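Local coordinates for penicillin-binding protein 1A (Mycobacterium tuberculosis, PDB 5CXW) that builds the mycobacterial cell wall, polymerising glycan strands and, through its penicillin-sensitive transpeptidase domain, cross-linking their peptides, at residues 103-108 and 264-269. Residues are numbered along the deposited sequence; the frame is centred on the assembly and turned at random.
Sequences ALVAAL and DNVTAA
Val105 and Val266 bring the two helices together: their CA atoms are 6.7 Å apart, and the axes of the short segments 103-108 and 264-269, running closer to antiparallel than parallel at 134°, approach to 10.0 Å. The contact is entirely apolar and centres on CG2 of Val266. With CG1 anti to its own backbone N (chi1 170°), Val266 turns CG2 in among Leu104, Val105 and Leu108. CG2 of Val105 comes alongside Val266 CG2, methyl against methyl, at 3.9 Å. CD1 of Leu108 presses on Val266 CG2 at 3.4 Å, tighter than ordinary van der Waals contact. Helix 100-109 carries, at its start, the lysine of the SxxK motif of penicillin-binding transpeptidases, and the contact packs it against helix 260-270 within the transpeptidase domain; the side chains of Leu104 and Ser97, the probable acylated serine, are about 11 Å apart. On one flank, Leu104 CD2 reaches Ala269 CB at 4.0 Å, and Leu147 of helix 143-149 touches both residues. On the other, the isopropyl fork of Leu108 straddles CB of Asn265, with CD1 and CD2 each 4.1 Å from it. The amide of Asn265 is bonded instead through ND2 to Ala261 O within its own helix, while ND2 to Thr368 O and OD1 to Gly375 N tie helix 260-270 to the chain near the C-terminus.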
ATOM      1  N   ALA A 103       8.372  -0.068  -9.362  1.00  9.50           N
ATOM      2  CA  ALA A 103       9.542  -0.196 -10.226  1.00  9.40           C
ATOM      3  C   ALA A 103       9.714  -1.626 -10.693  1.00  9.55           C
ATOM      4  O   ALA A 103      10.102  -1.912 -11.825  1.00  9.64           O
ATOM      5  CB  ALA A 103      10.801   0.308  -9.581  1.00  9.25           C
ATOM      6  N   LEU A 104       9.437  -2.575  -9.822  1.00  9.35           N
ATOM      7  CA  LEU A 104       9.536  -3.983 -10.223  1.00  9.12           C
ATOM      8  C   LEU A 104       8.475  -4.383 -11.231  1.00  8.87           C
ATOM      9  O   LEU A 104       8.759  -5.065 -12.240  1.00  8.43           O
ATOM     10  CB  LEU A 104       9.481  -4.852  -8.984  1.00  9.46           C
ATOM     11  CG  LEU A 104       9.700  -6.342  -9.208  1.00  9.67           C
ATOM     12  CD1 LEU A 104      10.966  -6.706  -9.933  1.00 10.18           C
ATOM     13  CD2 LEU A 104       9.637  -7.089  -7.895  1.00  9.94           C
ATOM     14  N   VAL A 105       7.251  -3.880 -11.026  1.00  8.34           N
ATOM     15  CA  VAL A 105       6.233  -4.040 -12.043  1.00  8.75           C
ATOM     16  C   VAL A 105       6.724  -3.538 -13.383  1.00  9.07           C
ATOM     17  O   VAL A 105       6.623  -4.232 -14.415  1.00  9.81           O
ATOM     18  CB  VAL A 105       4.888  -3.335 -11.701  1.00  8.53           C
ATOM     19  CG1 VAL A 105       3.938  -3.400 -12.852  1.00  8.89           C
ATOM     20  CG2 VAL A 105       4.216  -3.983 -10.482  1.00  8.76           C
ATOM     21  N   ALA A 106       7.208  -2.306 -13.391  1.00  9.45           N
ATOM     22  CA  ALA A 106       7.652  -1.680 -14.630  1.00  9.61           C
ATOM     23  C   ALA A 106       8.752  -2.497 -15.333  1.00  9.95           C
ATOM     24  O   ALA A 106       8.740  -2.642 -16.563  1.00 10.47           O
ATOM     25  CB  ALA A 106       8.199  -0.294 -14.369  1.00  9.93           C
ATOM     26  N   ALA A 107       9.690  -2.989 -14.532  1.00 10.04           N
ATOM     27  CA  ALA A 107      10.783  -3.763 -15.044  1.00 10.41           C
ATOM     28  C   ALA A 107      10.280  -5.038 -15.713  1.00 10.68           C
ATOM     29  O   ALA A 107      10.665  -5.411 -16.848  1.00 10.79           O
ATOM     30  CB  ALA A 107      11.747  -4.099 -13.933  1.00 10.39           C
ATOM     31  N   LEU A 108       9.455  -5.779 -14.993  1.00 10.27           N
ATOM     32  CA  LEU A 108       8.951  -7.040 -15.482  1.00 11.08           C
ATOM     33  C   LEU A 108       8.163  -6.821 -16.777  1.00 11.46           C
ATOM     34  O   LEU A 108       8.245  -7.631 -17.694  1.00 11.41           O
ATOM     35  CB  LEU A 108       8.078  -7.711 -14.425  1.00 11.48           C
ATOM     36  CG  LEU A 108       8.852  -8.264 -13.235  1.00 11.95           C
ATOM     37  CD1 LEU A 108       7.929  -8.409 -12.037  1.00 12.29           C
ATOM     38  CD2 LEU A 108       9.395  -9.598 -13.552  1.00 13.11           C
ATOM     39  N   ASP A 264       2.191 -12.014 -10.799  1.00 10.52           N
ATOM     40  CA  ASP A 264       2.499 -13.247 -10.041  1.00 10.93           C
ATOM     41  C   ASP A 264       4.015 -13.353  -9.721  1.00 10.97           C
ATOM     42  O   ASP A 264       4.405 -13.928  -8.690  1.00 11.19           O
ATOM     43  CB  ASP A 264       1.957 -14.472 -10.771  1.00 11.87           C
ATOM     44  CG  ASP A 264       0.385 -14.488 -10.829  1.00 12.38           C
ATOM     45  OD1 ASP A 264      -0.293 -13.699 -10.077  1.00 12.59           O
ATOM     46  OD2 ASP A 264      -0.128 -15.323 -11.589  1.00 13.80           O
ATOM     47  N   ASN A 265       4.864 -12.809 -10.596  1.00 10.52           N
ATOM     48  CA  ASN A 265       6.293 -12.696 -10.305  1.00 10.55           C
ATOM     49  C   ASN A 265       6.581 -11.658  -9.203  1.00  9.75           C
ATOM     50  O   ASN A 265       7.472 -11.877  -8.331  1.00  9.98           O
ATOM     51  CB  ASN A 265       7.142 -12.407 -11.546  1.00 10.62           C
ATOM     52  CG  ASN A 265       7.529 -13.669 -12.268  1.00 11.75           C
ATOM     53  OD1 ASN A 265       8.496 -14.322 -11.901  1.00 12.53           O
ATOM     54  ND2 ASN A 265       6.814 -14.018 -13.302  1.00 11.80           N
ATOM     55  N   VAL A 266       5.860 -10.526  -9.234  1.00  9.73           N
ATOM     56  CA  VAL A 266       6.001  -9.545  -8.161  1.00  9.40           C
ATOM     57  C   VAL A 266       5.610 -10.215  -6.789  1.00  9.68           C
ATOM     58  O   VAL A 266       6.341 -10.134  -5.799  1.00  9.23           O
ATOM     59  CB  VAL A 266       5.174  -8.284  -8.392  1.00  9.76           C
ATOM     60  CG1 VAL A 266       5.171  -7.402  -7.143  1.00  9.88           C
ATOM     61  CG2 VAL A 266       5.666  -7.532  -9.653  1.00 10.43           C
ATOM     62  N   THR A 267       4.489 -10.925  -6.792  1.00  9.96           N
ATOM     63  CA  THR A 267       4.071 -11.702  -5.624  1.00 10.21           C
ATOM     64  C   THR A 267       5.183 -12.587  -5.140  1.00 10.19           C
ATOM     65  O   THR A 267       5.482 -12.600  -3.946  1.00 10.53           O
ATOM     66  CB  THR A 267       2.776 -12.466  -5.934  1.00 10.52           C
ATOM     67  OG1 THR A 267       1.780 -11.503  -6.256  1.00 10.70           O
ATOM     68  CG2 THR A 267       2.323 -13.323  -4.756  1.00 11.42           C
ATOM     69  N   ALA A 268       5.781 -13.349  -6.075  1.00 10.08           N
ATOM     70  CA  ALA A 268       6.800 -14.301  -5.722  1.00 10.13           C
ATOM     71  C   ALA A 268       7.963 -13.553  -5.000  1.00  9.87           C
ATOM     72  O   ALA A 268       8.513 -14.080  -4.033  1.00  9.60           O
ATOM     73  CB  ALA A 268       7.285 -15.076  -6.929  1.00 10.75           C
ATOM     74  N   ALA A 269       8.378 -12.431  -5.531  1.00  9.31           N
ATOM     75  CA  ALA A 269       9.442 -11.635  -4.863  1.00  9.66           C
ATOM     76  C   ALA A 269       9.114 -11.154  -3.482  1.00  9.85           C
ATOM     77  O   ALA A 269      10.022 -11.048  -2.616  1.00 10.59           O
ATOM     78  CB  ALA A 269       9.840 -10.462  -5.750  1.00  9.63           C
TER